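Local structure of hypothetical protein TT1380 (Thermus thermophilus, 1IUJ) at residues Thr4-Pro9 / Asn90-Phe95; Arg37-Arg42 / Val51-Trp56. The protein is of unknown function but belongs to the antibiotic biosynthesis monooxygenase family, may act as a monooxygenase and binds zinc ions in the crystal. All coordinates share one frame; numbering follows the deposited sequence.

Contact 1: residues Thr4-Pro9 / Asn90-Phe95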
ATOM      1  N   THR B   4      -5.922  -0.874  -5.123  1.00 10.74           N
ATOM      2  CA  THR B   4      -5.121  -1.970  -5.693  1.00 11.30           C
ATOM      3  C   THR B   4      -3.649  -1.758  -5.402  1.00 11.09           C
ATOM      4  O   THR B   4      -3.177  -0.619  -5.347  1.00 11.84           O
ATOM      5  CB  THR B   4      -5.297  -2.132  -7.209  1.00 11.41           C
ATOM      6  OG1 THR B   4      -4.937  -0.910  -7.878  1.00 12.97           O
ATOM      7  CG2 THR B   4      -6.735  -2.368  -7.578  1.00 11.47           C
ATOM      8  N   MET B   5      -2.956  -2.857  -5.156  1.00 10.83           N
ATOM      9  CA  MET B   5      -1.499  -2.837  -5.047  1.00 10.43           C
ATOM     10  C   MET B   5      -0.947  -3.861  -6.015  1.00 10.97           C
ATOM     11  O   MET B   5      -1.186  -5.055  -5.875  1.00 11.58           O
ATOM     12  CB  MET B   5      -1.051  -3.141  -3.617  1.00 12.04           C
ATOM     13  CG  MET B   5      -1.503  -2.104  -2.646  1.00 13.88           C
ATOM     14  SD  MET B   5      -0.698  -2.363  -1.065  1.00 17.75           S
ATOM     15  CE  MET B   5      -1.580  -1.183  -0.186  1.00 21.01           C
ATOM     16  N   ASN B   6      -0.220  -3.385  -7.026  1.00 11.70           N
ATOM     17  CA  ASN B   6       0.349  -4.274  -8.024  1.00 11.71           C
ATOM     18  C   ASN B   6       1.802  -4.412  -7.672  1.00 12.89           C
ATOM     19  O   ASN B   6       2.556  -3.423  -7.759  1.00 13.56           O
ATOM     20  CB  ASN B   6       0.180  -3.652  -9.392  1.00 11.53           C
ATOM     21  CG  ASN B   6       0.285  -4.670 -10.539  1.00 12.99           C
ATOM     22  OD1 ASN B   6       0.206  -4.279 -11.720  1.00 19.30           O
ATOM     23  ND2 ASN B   6       0.446  -5.939 -10.223  1.00 14.67           N
ATOM     24  N   ARG B   7       2.173  -5.607  -7.223  1.00 12.89           N
ATOM     25  CA  ARG B   7       3.553  -5.893  -6.800  1.00 13.32           C
ATOM     26  C   ARG B   7       4.339  -6.403  -7.995  1.00 14.16           C
ATOM     27  O   ARG B   7       4.025  -7.454  -8.558  1.00 14.92           O
ATOM     28  CB  ARG B   7       3.552  -6.930  -5.662  1.00 13.16           C
ATOM     29  CG  ARG B   7       2.640  -6.550  -4.456  1.00 12.29           C
ATOM     30  CD  ARG B   7       2.482  -7.695  -3.483  1.00 12.70           C
ATOM     31  NE  ARG B   7       3.748  -8.157  -2.918  1.00 16.38           N
ATOM     32  CZ  ARG B   7       4.390  -7.531  -1.930  1.00 16.01           C
ATOM     33  NH1 ARG B   7       3.893  -6.421  -1.393  1.00 16.18           N
ATOM     34  NH2 ARG B   7       5.537  -8.021  -1.477  1.00 18.56           N
ATOM     35  N   ILE B   8       5.355  -5.637  -8.393  1.00 13.14           N
ATOM     36  CA  ILE B   8       6.073  -5.882  -9.640  1.00 13.84           C
ATOM     37  C   ILE B   8       7.536  -6.089  -9.292  1.00 14.15           C
ATOM     38  O   ILE B   8       8.201  -5.138  -8.861  1.00 15.27           O
ATOM     39  CB  ILE B   8       5.848  -4.706 -10.608  1.00 14.57           C
ATOM     40  CG1 ILE B   8       4.339  -4.588 -10.936  1.00 15.02           C
ATOM     41  CG2 ILE B   8       6.715  -4.884 -11.870  1.00 15.79           C
ATOM     42  CD1 ILE B   8       3.946  -3.264 -11.514  1.00 19.69           C
ATOM     43  N   PRO B   9       8.044  -7.317  -9.452  1.00 14.50           N
ATOM     44  CA  PRO B   9       9.407  -7.640  -9.059  1.00 15.68           C
ATOM     45  C   PRO B   9      10.382  -7.266 -10.162  1.00 15.83           C
ATOM     46  O   PRO B   9      10.926  -8.143 -10.848  1.00 17.23           O
ATOM     47  CB  PRO B   9       9.355  -9.169  -8.845  1.00 15.25           C
ATOM     48  CG  PRO B   9       8.329  -9.623  -9.832  1.00 15.65           C
ATOM     49  CD  PRO B   9       7.334  -8.496  -9.989  1.00 15.37           C
ATOM     50  N   ASN B  90       3.829 -10.354 -11.880  1.00 19.40           N
ATOM     51  CA  ASN B  90       3.328  -9.360 -10.959  1.00 18.91           C
ATOM     52  C   ASN B  90       2.334 -10.057 -10.069  1.00 18.73           C
ATOM     53  O   ASN B  90       1.770 -11.089 -10.444  1.00 18.89           O
ATOM     54  CB  ASN B  90       2.701  -8.232 -11.730  1.00 19.47           C
ATOM     55  CG  ASN B  90       3.707  -7.561 -12.647  1.00 23.08           C
ATOM     56  OD1 ASN B  90       4.918  -7.588 -12.377  1.00 27.27           O
ATOM     57  ND2 ASN B  90       3.230  -6.993 -13.738  1.00 29.47           N
ATOM     58  N   ARG B  91       2.153  -9.517  -8.873  1.00 16.36           N
ATOM     59  CA  ARG B  91       1.127 -10.014  -7.959  1.00 16.33           C
ATOM     60  C   ARG B  91       0.213  -8.864  -7.600  1.00 13.62           C
ATOM     61  O   ARG B  91       0.633  -7.887  -6.967  1.00 13.70           O
ATOM     62  CB  ARG B  91       1.761 -10.633  -6.713  1.00 16.64           C
ATOM     63  CG  ARG B  91       2.397 -11.980  -7.009  1.00 23.69           C
ATOM     64  CD  ARG B  91       1.454 -12.987  -7.695  1.00 29.76           C
ATOM     65  NE  ARG B  91       2.149 -14.023  -8.468  1.00 34.06           N
ATOM     66  CZ  ARG B  91       2.993 -14.940  -7.957  1.00 38.90           C
ATOM     67  NH1 ARG B  91       3.555 -15.845  -8.755  1.00 40.40           N
ATOM     68  NH2 ARG B  91       3.282 -14.961  -6.656  1.00 40.70           N
ATOM     69  N   LEU B  92      -1.045  -9.001  -8.003  1.00 11.29           N
ATOM     70  CA  LEU B  92      -2.039  -7.965  -7.752  1.00 11.61           C
ATOM     71  C   LEU B  92      -2.872  -8.280  -6.491  1.00 11.69           C
ATOM     72  O   LEU B  92      -3.413  -9.383  -6.364  1.00 10.71           O
ATOM     73  CB  LEU B  92      -2.951  -7.819  -8.975  1.00 11.76           C
ATOM     74  CG  LEU B  92      -4.094  -6.791  -8.880  1.00 13.10           C
ATOM     75  CD1 LEU B  92      -3.650  -5.329  -8.738  1.00 13.30           C
ATOM     76  CD2 LEU B  92      -5.036  -6.919 -10.107  1.00 14.59           C
ATOM     77  N   GLU B  93      -2.949  -7.297  -5.589  1.00 11.19           N
ATOM     78  CA  GLU B  93      -3.745  -7.363  -4.366  1.00 11.31           C
ATOM     79  C   GLU B  93      -4.797  -6.243  -4.415  1.00 11.05           C
ATOM     80  O   GLU B  93      -4.551  -5.189  -5.020  1.00 13.03           O
ATOM     81  CB  GLU B  93      -2.847  -7.116  -3.171  1.00 12.33           C
ATOM     82  CG  GLU B  93      -1.797  -8.185  -2.937  1.00 13.75           C
ATOM     83  CD  GLU B  93      -1.226  -8.095  -1.537  1.00 12.03           C
ATOM     84  OE1 GLU B  93      -1.426  -9.069  -0.794  1.00 20.63           O
ATOM     85  OE2 GLU B  93      -0.604  -7.073  -1.234  1.00 15.73           O
ATOM     86  N   ALA B  94      -5.954  -6.444  -3.788  1.00 10.03           N
ATOM     87  CA  ALA B  94      -7.006  -5.441  -3.781  1.00  9.59           C
ATOM     88  C   ALA B  94      -7.627  -5.367  -2.409  1.00  9.51           C
ATOM     89  O   ALA B  94      -7.648  -6.387  -1.692  1.00  9.80           O
ATOM     90  CB  ALA B  94      -8.080  -5.807  -4.789  1.00 10.16           C
ATOM     91  N   PHE B  95      -8.119  -4.175  -2.062  1.00  8.45           N
ATOM     92  CA  PHE B  95      -8.578  -3.884  -0.682  1.00  8.89           C
ATOM     93  C   PHE B  95      -9.720  -2.890  -0.670  1.00 10.05           C
ATOM     94  O   PHE B  95      -9.883  -2.061  -1.591  1.00 10.68           O
ATOM     95  CB  PHE B  95      -7.461  -3.249   0.189  1.00  7.96           C
ATOM     96  CG  PHE B  95      -6.148  -4.004   0.190  1.00  8.63           C
ATOM     97  CD1 PHE B  95      -5.222  -3.827  -0.844  1.00  9.23           C
ATOM     98  CD2 PHE B  95      -5.820  -4.868   1.230  1.00 11.25           C
ATOM     99  CE1 PHE B  95      -4.019  -4.513  -0.850  1.00 11.32           C
ATOM    100  CE2 PHE B  95      -4.598  -5.556   1.240  1.00 11.23           C
ATOM    101  CZ  PHE B  95      -3.704  -5.388   0.190  1.00 10.91           C
TER
HETATM  102  O   HOH W   1       1.210  -5.063  -1.685  1.00 19.38           O

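Contact 2: residues Arg37-Arg42 / Val51-Trp56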
ATOM      1  N   ARG B  37      -6.148   8.541  -6.771  1.00 15.99           N
ATOM      2  CA  ARG B  37      -4.704   8.785  -6.564  1.00 14.81           C
ATOM      3  C   ARG B  37      -3.880   7.591  -7.000  1.00 15.16           C
ATOM      4  O   ARG B  37      -4.346   6.467  -6.878  1.00 13.41           O
ATOM      5  CB  ARG B  37      -4.412   9.100  -5.100  1.00 14.69           C
ATOM      6  CG  ARG B  37      -3.018   9.587  -4.778  1.00 15.41           C
ATOM      7  CD  ARG B  37      -2.927  10.013  -3.363  1.00 17.23           C
ATOM      8  NE  ARG B  37      -1.645  10.639  -3.060  1.00 19.07           N
ATOM      9  CZ  ARG B  37      -1.330  11.069  -1.857  1.00 22.38           C
ATOM     10  NH1 ARG B  37      -2.196  10.924  -0.853  1.00 23.56           N
ATOM     11  NH2 ARG B  37      -0.138  11.611  -1.644  1.00 20.61           N
ATOM     12  N   ASN B  38      -2.682   7.836  -7.545  1.00 14.62           N
ATOM     13  CA  ASN B  38      -1.753   6.753  -7.893  1.00 14.61           C
ATOM     14  C   ASN B  38      -0.400   7.037  -7.265  1.00 15.21           C
ATOM     15  O   ASN B  38       0.099   8.154  -7.344  1.00 15.56           O
ATOM     16  CB  ASN B  38      -1.595   6.627  -9.422  1.00 15.32           C
ATOM     17  CG  ASN B  38      -0.673   5.480  -9.841  1.00 14.99           C
ATOM     18  OD1 ASN B  38       0.479   5.701 -10.267  1.00 20.23           O
ATOM     19  ND2 ASN B  38      -1.173   4.260  -9.752  1.00 15.23           N
ATOM     20  N   LEU B  39       0.224   6.028  -6.671  1.00 14.53           N
ATOM     21  CA  LEU B  39       1.584   6.184  -6.141  1.00 15.23           C
ATOM     22  C   LEU B  39       2.441   5.052  -6.635  1.00 14.92           C
ATOM     23  O   LEU B  39       1.984   3.905  -6.712  1.00 14.71           O
ATOM     24  CB  LEU B  39       1.591   6.230  -4.621  1.00 15.82           C
ATOM     25  CG  LEU B  39       0.757   7.343  -3.993  1.00 18.41           C
ATOM     26  CD1 LEU B  39      -0.680   6.896  -3.685  1.00 20.55           C
ATOM     27  CD2 LEU B  39       1.455   7.851  -2.758  1.00 23.84           C
ATOM     28  N   VAL B  40       3.668   5.362  -7.043  1.00 13.59           N
ATOM     29  CA  VAL B  40       4.604   4.316  -7.359  1.00 13.27           C
ATOM     30  C   VAL B  40       5.642   4.294  -6.242  1.00 13.86           C
ATOM     31  O   VAL B  40       6.215   5.327  -5.879  1.00 13.57           O
ATOM     32  CB  VAL B  40       5.282   4.541  -8.720  1.00 13.34           C
ATOM     33  CG1 VAL B  40       6.224   3.359  -9.039  1.00 13.77           C
ATOM     34  CG2 VAL B  40       4.224   4.790  -9.849  1.00 14.82           C
ATOM     35  N   LEU B  41       5.834   3.114  -5.678  1.00 13.17           N
ATOM     36  CA  LEU B  41       6.588   2.945  -4.428  1.00 13.12           C
ATOM     37  C   LEU B  41       7.806   2.070  -4.666  1.00 12.67           C
ATOM     38  O   LEU B  41       7.699   0.910  -5.044  1.00 11.91           O
ATOM     39  CB  LEU B  41       5.664   2.313  -3.369  1.00 12.57           C
ATOM     40  CG  LEU B  41       4.402   3.047  -3.022  1.00 14.03           C
ATOM     41  CD1 LEU B  41       3.600   2.243  -2.014  1.00 15.42           C
ATOM     42  CD2 LEU B  41       4.664   4.451  -2.465  1.00 15.55           C
ATOM     43  N   ARG B  42       8.995   2.656  -4.472  1.00 13.85           N
ATOM     44  CA  ARG B  42      10.252   1.917  -4.629  1.00 14.39           C
ATOM     45  C   ARG B  42      10.608   1.229  -3.307  1.00 14.27           C
ATOM     46  O   ARG B  42      10.569   1.899  -2.261  1.00 15.09           O
ATOM     47  CB  ARG B  42      11.392   2.889  -4.992  1.00 15.09           C
ATOM     48  CG  ARG B  42      12.743   2.212  -5.271  1.00 17.33           C
ATOM     49  CD  ARG B  42      13.862   3.211  -5.527  1.00 22.28           C
ATOM     50  NE  ARG B  42      14.015   4.116  -4.401  1.00 26.38           N
ATOM     51  CZ  ARG B  42      14.416   5.380  -4.504  1.00 29.27           C
ATOM     52  NH1 ARG B  42      14.745   5.895  -5.692  1.00 27.50           N
ATOM     53  NH2 ARG B  42      14.500   6.130  -3.414  1.00 31.20           N
ATOM     54  N   VAL B  51       5.793  -1.434  -5.622  1.00 12.46           N
ATOM     55  CA  VAL B  51       4.316  -1.445  -5.529  1.00 12.49           C
ATOM     56  C   VAL B  51       3.704  -0.271  -6.245  1.00 12.42           C
ATOM     57  O   VAL B  51       4.018   0.870  -5.971  1.00 12.97           O
ATOM     58  CB  VAL B  51       3.805  -1.556  -4.053  1.00 13.77           C
ATOM     59  CG1 VAL B  51       2.290  -1.417  -3.990  1.00 13.88           C
ATOM     60  CG2 VAL B  51       4.194  -2.893  -3.487  1.00 14.78           C
ATOM     61  N   VAL B  52       2.782  -0.553  -7.169  1.00 12.45           N
ATOM     62  CA  VAL B  52       1.998   0.517  -7.772  1.00 12.84           C
ATOM     63  C   VAL B  52       0.676   0.485  -7.016  1.00 12.75           C
ATOM     64  O   VAL B  52      -0.089  -0.509  -7.084  1.00 13.04           O
ATOM     65  CB  VAL B  52       1.758   0.302  -9.253  1.00 12.63           C
ATOM     66  CG1 VAL B  52       0.782   1.369  -9.769  1.00 13.30           C
ATOM     67  CG2 VAL B  52       3.080   0.244 -10.054  1.00 15.27           C
ATOM     68  N   MET B  53       0.397   1.576  -6.319  1.00 12.44           N
ATOM     69  CA  MET B  53      -0.773   1.630  -5.453  1.00 12.98           C
ATOM     70  C   MET B  53      -1.754   2.612  -6.044  1.00 13.26           C
ATOM     71  O   MET B  53      -1.402   3.770  -6.311  1.00 13.26           O
ATOM     72  CB  MET B  53      -0.393   2.109  -4.058  1.00 13.22           C
ATOM     73  CG  MET B  53      -1.591   2.140  -3.154  1.00 16.73           C
ATOM     74  SD  MET B  53      -1.084   2.512  -1.508  1.00 25.95           S
ATOM     75  CE  MET B  53      -0.366   4.110  -1.701  1.00 26.88           C
ATOM     76  N   THR B  54      -2.988   2.176  -6.228  1.00 12.98           N
ATOM     77  CA  THR B  54      -3.965   3.040  -6.876  1.00 12.99           C
ATOM     78  C   THR B  54      -5.229   3.078  -6.067  1.00 12.30           C
ATOM     79  O   THR B  54      -5.695   2.032  -5.588  1.00 12.85           O
ATOM     80  CB  THR B  54      -4.247   2.544  -8.281  1.00 12.81           C
ATOM     81  OG1 THR B  54      -3.017   2.453  -9.019  1.00 13.10           O
ATOM     82  CG2 THR B  54      -5.115   3.595  -9.061  1.00 13.10           C
ATOM     83  N   LEU B  55      -5.716   4.294  -5.825  1.00 12.17           N
ATOM     84  CA  LEU B  55      -6.909   4.540  -5.015  1.00 12.60           C
ATOM     85  C   LEU B  55      -8.061   4.887  -5.933  1.00 12.76           C
ATOM     86  O   LEU B  55      -7.919   5.757  -6.794  1.00 13.29           O
ATOM     87  CB  LEU B  55      -6.665   5.725  -4.068  1.00 12.83           C
ATOM     88  CG  LEU B  55      -5.900   5.478  -2.769  1.00 17.01           C
ATOM     89  CD1 LEU B  55      -4.496   4.917  -3.029  1.00 19.77           C
ATOM     90  CD2 LEU B  55      -5.846   6.835  -2.026  1.00 17.44           C
ATOM     91  N   TRP B  56      -9.184   4.206  -5.734  1.00 11.11           N
ATOM     92  CA  TRP B  56     -10.388   4.357  -6.579  1.00 11.73           C
ATOM     93  C   TRP B  56     -11.619   4.633  -5.723  1.00 12.51           C
ATOM     94  O   TRP B  56     -11.710   4.182  -4.582  1.00 12.84           O
ATOM     95  CB  TRP B  56     -10.618   3.017  -7.312  1.00 11.52           C
ATOM     96  CG  TRP B  56      -9.567   2.705  -8.376  1.00 10.76           C
ATOM     97  CD1 TRP B  56      -8.520   1.826  -8.291  1.00 13.84           C
ATOM     98  CD2 TRP B  56      -9.543   3.229  -9.702  1.00 14.03           C
ATOM     99  NE1 TRP B  56      -7.809   1.820  -9.471  1.00 15.32           N
ATOM    100  CE2 TRP B  56      -8.430   2.660 -10.363  1.00 13.15           C
ATOM    101  CE3 TRP B  56     -10.354   4.133 -10.404  1.00 14.33           C
ATOM    102  CZ2 TRP B  56      -8.096   2.988 -11.685  1.00 13.89           C
ATOM    103  CZ3 TRP B  56     -10.018   4.456 -11.722  1.00 14.56           C
ATOM    104  CH2 TRP B  56      -8.916   3.875 -12.342  1.00 13.69           C
TER

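Contact 1: residues Thr4-Pro9 / Asn90-Phe95
The first and last strands of the dimeric alpha-beta barrel (ferredoxin-like) fold pair here antiparallel, 4-8 against 91-95. Met-5 with Glu-93 and Arg-7 with Arg-91 are the hydrogen-bonded pairs; in the first, Met-5 N gives to Glu-93 O at 2.8 Å, almost straight at 170°. Thr-4, Asn-6, Ala-94 and Leu-92 face the helix side, where beta-branched Thr-4 offers its CB to Leu-92 CD1. The Asn-6 side chain lies about 4 Å from a bound zinc ion, near zinc-binding His-75. On the opposite face, Arg-7 can be followed outward. Its CB rests 3.3 Å from Arg-91 O, and CG, set beside the backbone N (chi1 -53°), stays near that same oxygen. CD then comes within 3.9 Å of Glu-93 OE2, and a bend at chi3 (59°) swings the guanidinium so that NH1 and OE2 stand 4.5 Å apart without a direct bond. A water fills this gap, in the guanidinium plane, accepting from NH1 and donating to OE2. A long, flexible arginine suits this place because its tip also forms a salt bridge with Glu-93 of the second subunit, whose Arg-7 likewise pairs with Glu-93. Unbranched Met-5, extended beyond CG, reaches diagonally to Phe-95 in a Met-aromatic contact. The two side chains cross at about a right angle, SD lying 5.0 Å from the ring centroid and CG 3.9 Å from Phe-95 CE1.

Contact 2: residues Arg37-Arg42 / Val51-Trp56
The amide of Asn-38, the flat group of this contact, lies on the face of the sheet where Phe-22 of helix 15-29 packs. With CG anti to the backbone N, a twist at chi2 (-106°) turns ND2 toward Thr-54 OG1, 2.7 Å away. That bond is weak, bent to 128°, yet it gives two buried polar groups a mutual partner; Val-52 CG1 lies beside ND2 at 3.5 Å. Compact, beta-branched Val-40 and Val-52 complete this surface beneath Phe-22. On the opposite face, Leu-39 and Met-53 run side by side. A turn at chi3 (61°) brings Met-53 CE to 3.4 Å from Leu-39 CD1, tighter than ordinary van der Waals contact, and methionine's flexible chain suits such close quarters, since Met-53 also packs on Met-53 of the second subunit. The backbones of Leu-39 and Met-53 bond closely: Met-53 N gives to Leu-39 O at 2.8 Å, nearly along the C=O axis. The ladder is that of an antiparallel beta hairpin, whose strand 35-43 continues the sheet into the second subunit, as expected of a dimeric alpha-beta barrel.

Overall arrangement
From the N terminus, strand 2-8 supplies the first half of contact 1, and helix 15-29 then leads to strand 35-43. Contact 2 closes a short loop where the chain turns back into strand 50-56. Helices 59-66 and 69-74 follow before strand 91-100 returns beside strand 2-8, closing the long loop of contact 1, within which contact 2 is nested. The sheet order is 35-43, 50-56, 2-8, 91-100, so the central seam of strands 50-56 and 2-8 joins the two contacts: Asn-6 N lies 2.9 Å from Val-52 O, probably hydrogen-bonded. The outer strands of both contacts pair with the second subunit, extending the sheet across the dimer.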